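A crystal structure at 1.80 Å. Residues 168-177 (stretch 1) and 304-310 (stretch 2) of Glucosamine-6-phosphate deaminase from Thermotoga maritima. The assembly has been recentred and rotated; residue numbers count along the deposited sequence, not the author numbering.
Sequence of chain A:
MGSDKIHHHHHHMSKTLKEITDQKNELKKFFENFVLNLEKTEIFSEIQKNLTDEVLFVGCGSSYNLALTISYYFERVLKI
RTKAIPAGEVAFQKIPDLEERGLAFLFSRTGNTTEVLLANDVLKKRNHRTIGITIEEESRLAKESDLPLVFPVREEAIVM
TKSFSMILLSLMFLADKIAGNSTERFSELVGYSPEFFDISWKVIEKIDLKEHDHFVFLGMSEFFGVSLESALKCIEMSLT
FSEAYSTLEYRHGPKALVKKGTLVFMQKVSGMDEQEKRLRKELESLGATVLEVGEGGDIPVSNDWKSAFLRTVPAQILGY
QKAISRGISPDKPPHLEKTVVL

Stretch 1 (168-177) LLSLMFLADK
Stretch 2 304-310: DWKSAFL

The selenomethionine Met172 presses its terminal methyl against backbone: CE of Met172 lies 3.2 Å from O of Trp305 and 3.4 Å from CA of Lys306. Rotamer m, t, p carries it there, with SE of Met172 4.1 Å from CB of Ala308. No hydrogen bond crosses this contact; apolar packing of Leu168, Leu169 and Met172 against Ala308 and Phe309 makes up much of it.

Stretch 1 is helix throughout, phi/psi near -60/-45, its i to i+4 bonds running from Met172 N to Leu168 O (2.8 Å) onward. Stretch 2 turns tightly, with a 3-10 segment at 305-307; N of Ala308 reaches O of Trp305 at 3.0 Å. N of Lys306 bonds OD1 of Asp304 at 3.1 Å, at the turn's start.

The two stretches run in roughly opposite senses: Leu169 CA sits 5.2 Å from Phe309 CA, Met172 CA 7.4 Å from Lys306 CA. Phe309 (chi1 76°, chi2 -88°) turns its CA-to-CB bond toward the helix, and CD1 of Leu169 (t, p) lies over one face of the ring in a CH-pi contact, 3.8 Å from the Phe309 ring centroid and 4° off its normal. Leu168 (t, p) sets CD2 3.8 Å from CA of Phe309. One turn beyond Met172, Asp176 OD2 stays 4.6 Å from Lys306 NZ, too far for a salt bridge.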

# COMPACT_ATOMS: atom_id res chain seq x y z
N LEU A 168 2.23 -5.78 4.42
CA LEU A 168 3.43 -5.34 3.65
C LEU A 168 4.70 -5.53 4.52
O LEU A 168 5.70 -6.13 4.07
CB LEU A 168 3.24 -3.89 3.20
CG LEU A 168 4.41 -3.32 2.37
CD1 LEU A 168 4.71 -4.26 1.18
CD2 LEU A 168 4.11 -1.91 1.92
N LEU A 169 4.63 -5.06 5.74
CA LEU A 169 5.75 -5.23 6.67
C LEU A 169 6.11 -6.69 6.77
O LEU A 169 7.30 -7.09 6.70
CB LEU A 169 5.36 -4.72 8.03
CG LEU A 169 6.23 -5.19 9.19
CD1 LEU A 169 7.66 -4.60 8.99
CD2 LEU A 169 5.67 -4.62 10.49
N SER A 170 5.11 -7.54 6.96
CA SER A 170 5.41 -8.96 7.10
C SER A 170 6.09 -9.60 5.89
O SER A 170 7.04 -10.40 6.05
CB SER A 170 4.11 -9.78 7.39
OG SER A 170 3.41 -9.22 8.50
N LEU A 171 5.63 -9.28 4.68
CA LEU A 171 6.18 -9.89 3.50
C LEU A 171 7.55 -9.26 3.19
O LEU A 171 8.36 -9.97 2.70
CB LEU A 171 5.23 -9.75 2.28
CG LEU A 171 3.85 -10.39 2.50
CD1 LEU A 171 2.98 -10.22 1.23
CD2 LEU A 171 4.02 -11.82 2.87
N MSE A 172 7.75 -7.97 3.47
CA MSE A 172 9.11 -7.39 3.20
C MSE A 172 10.09 -8.11 4.13
O MSE A 172 11.17 -8.56 3.74
CB MSE A 172 9.09 -5.92 3.51
CG MSE A 172 8.28 -5.17 2.49
SE MSE A 172 8.27 -3.25 2.87
CE MSE A 172 10.04 -2.77 2.18
N PHE A 173 9.71 -8.22 5.40
CA PHE A 173 10.57 -8.90 6.39
C PHE A 173 10.85 -10.33 5.98
O PHE A 173 12.01 -10.82 6.03
CB PHE A 173 9.89 -8.77 7.79
CG PHE A 173 10.67 -9.38 8.94
CD1 PHE A 173 10.62 -10.75 9.17
CD2 PHE A 173 11.40 -8.59 9.79
CE1 PHE A 173 11.29 -11.33 10.24
CE2 PHE A 173 12.10 -9.18 10.90
CZ PHE A 173 12.03 -10.53 11.10
N LEU A 174 9.82 -11.04 5.57
CA LEU A 174 9.98 -12.42 5.09
C LEU A 174 10.96 -12.53 3.88
O LEU A 174 11.80 -13.47 3.76
CB LEU A 174 8.61 -12.96 4.68
CG LEU A 174 8.50 -14.40 4.15
CD1 LEU A 174 7.09 -14.92 4.13
CD2 LEU A 174 8.93 -14.39 2.76
N ALA A 175 10.84 -11.60 2.95
CA ALA A 175 11.75 -11.65 1.79
C ALA A 175 13.21 -11.49 2.24
O ALA A 175 14.10 -12.23 1.77
CB ALA A 175 11.43 -10.52 0.81
N ASP A 176 13.45 -10.53 3.13
CA ASP A 176 14.82 -10.33 3.56
C ASP A 176 15.31 -11.56 4.33
O ASP A 176 16.48 -11.96 4.20
CB ASP A 176 14.95 -9.10 4.40
CG ASP A 176 14.94 -7.82 3.56
OD1 ASP A 176 15.68 -7.78 2.53
OD2 ASP A 176 14.22 -6.86 3.92
N LYS A 177 14.45 -12.15 5.15
CA LYS A 177 14.90 -13.36 5.88
C LYS A 177 15.26 -14.47 4.91
O LYS A 177 16.26 -15.22 5.10
CB LYS A 177 13.80 -13.87 6.87
CG LYS A 177 13.61 -13.05 8.09
CD LYS A 177 14.95 -13.01 8.90
CE LYS A 177 14.73 -12.43 10.31
NZ LYS A 177 16.03 -12.21 11.11
N ASP A 304 14.82 4.89 2.71
CA ASP A 304 15.18 3.57 2.20
C ASP A 304 13.86 2.83 1.93
O ASP A 304 12.85 3.12 2.61
CB ASP A 304 15.93 2.78 3.24
CG ASP A 304 16.23 1.41 2.78
OD1 ASP A 304 15.67 0.49 3.39
OD2 ASP A 304 16.97 1.26 1.76
N TRP A 305 13.92 1.88 1.03
CA TRP A 305 12.72 1.12 0.59
C TRP A 305 11.96 0.43 1.71
O TRP A 305 10.75 0.26 1.59
CB TRP A 305 13.08 0.06 -0.46
CG TRP A 305 13.78 0.69 -1.67
CD1 TRP A 305 15.07 0.43 -2.11
CD2 TRP A 305 13.22 1.63 -2.59
NE1 TRP A 305 15.33 1.15 -3.26
CE2 TRP A 305 14.22 1.90 -3.58
CE3 TRP A 305 11.98 2.29 -2.69
CZ2 TRP A 305 14.00 2.79 -4.66
CZ3 TRP A 305 11.78 3.18 -3.76
CH2 TRP A 305 12.79 3.41 -4.74
N LYS A 306 12.68 0.03 2.76
CA LYS A 306 12.03 -0.65 3.89
C LYS A 306 10.93 0.21 4.55
O LYS A 306 10.05 -0.33 5.21
CB LYS A 306 13.07 -1.02 4.98
CG LYS A 306 13.93 -2.27 4.65
CD LYS A 306 14.81 -2.63 5.90
CE LYS A 306 15.96 -3.61 5.50
NZ LYS A 306 16.80 -3.13 4.39
N SER A 307 11.00 1.54 4.41
CA SER A 307 9.97 2.38 5.05
C SER A 307 8.60 2.26 4.32
O SER A 307 7.64 2.90 4.74
CB SER A 307 10.41 3.87 5.02
OG SER A 307 10.58 4.29 3.67
N ALA A 308 8.54 1.52 3.22
CA ALA A 308 7.30 1.41 2.45
C ALA A 308 6.11 1.03 3.31
O ALA A 308 5.02 1.57 3.07
CB ALA A 308 7.45 0.41 1.28
N PHE A 309 6.31 0.17 4.32
CA PHE A 309 5.18 -0.27 5.13
C PHE A 309 4.56 0.83 6.04
O PHE A 309 3.46 0.65 6.61
CB PHE A 309 5.54 -1.51 5.92
CG PHE A 309 6.43 -1.23 7.11
CD1 PHE A 309 7.82 -1.21 6.96
CD2 PHE A 309 5.87 -0.97 8.38
CE1 PHE A 309 8.63 -0.91 8.06
CE2 PHE A 309 6.66 -0.68 9.48
CZ PHE A 309 8.06 -0.64 9.33
N LEU A 310 5.24 1.95 6.19
CA LEU A 310 4.69 3.05 6.95
C LEU A 310 4.20 4.18 6.03
O LEU A 310 3.48 5.08 6.46
CB LEU A 310 5.76 3.69 7.81
CG LEU A 310 6.40 2.91 8.97
CD1 LEU A 310 7.56 3.76 9.57
CD2 LEU A 310 5.31 2.69 10.05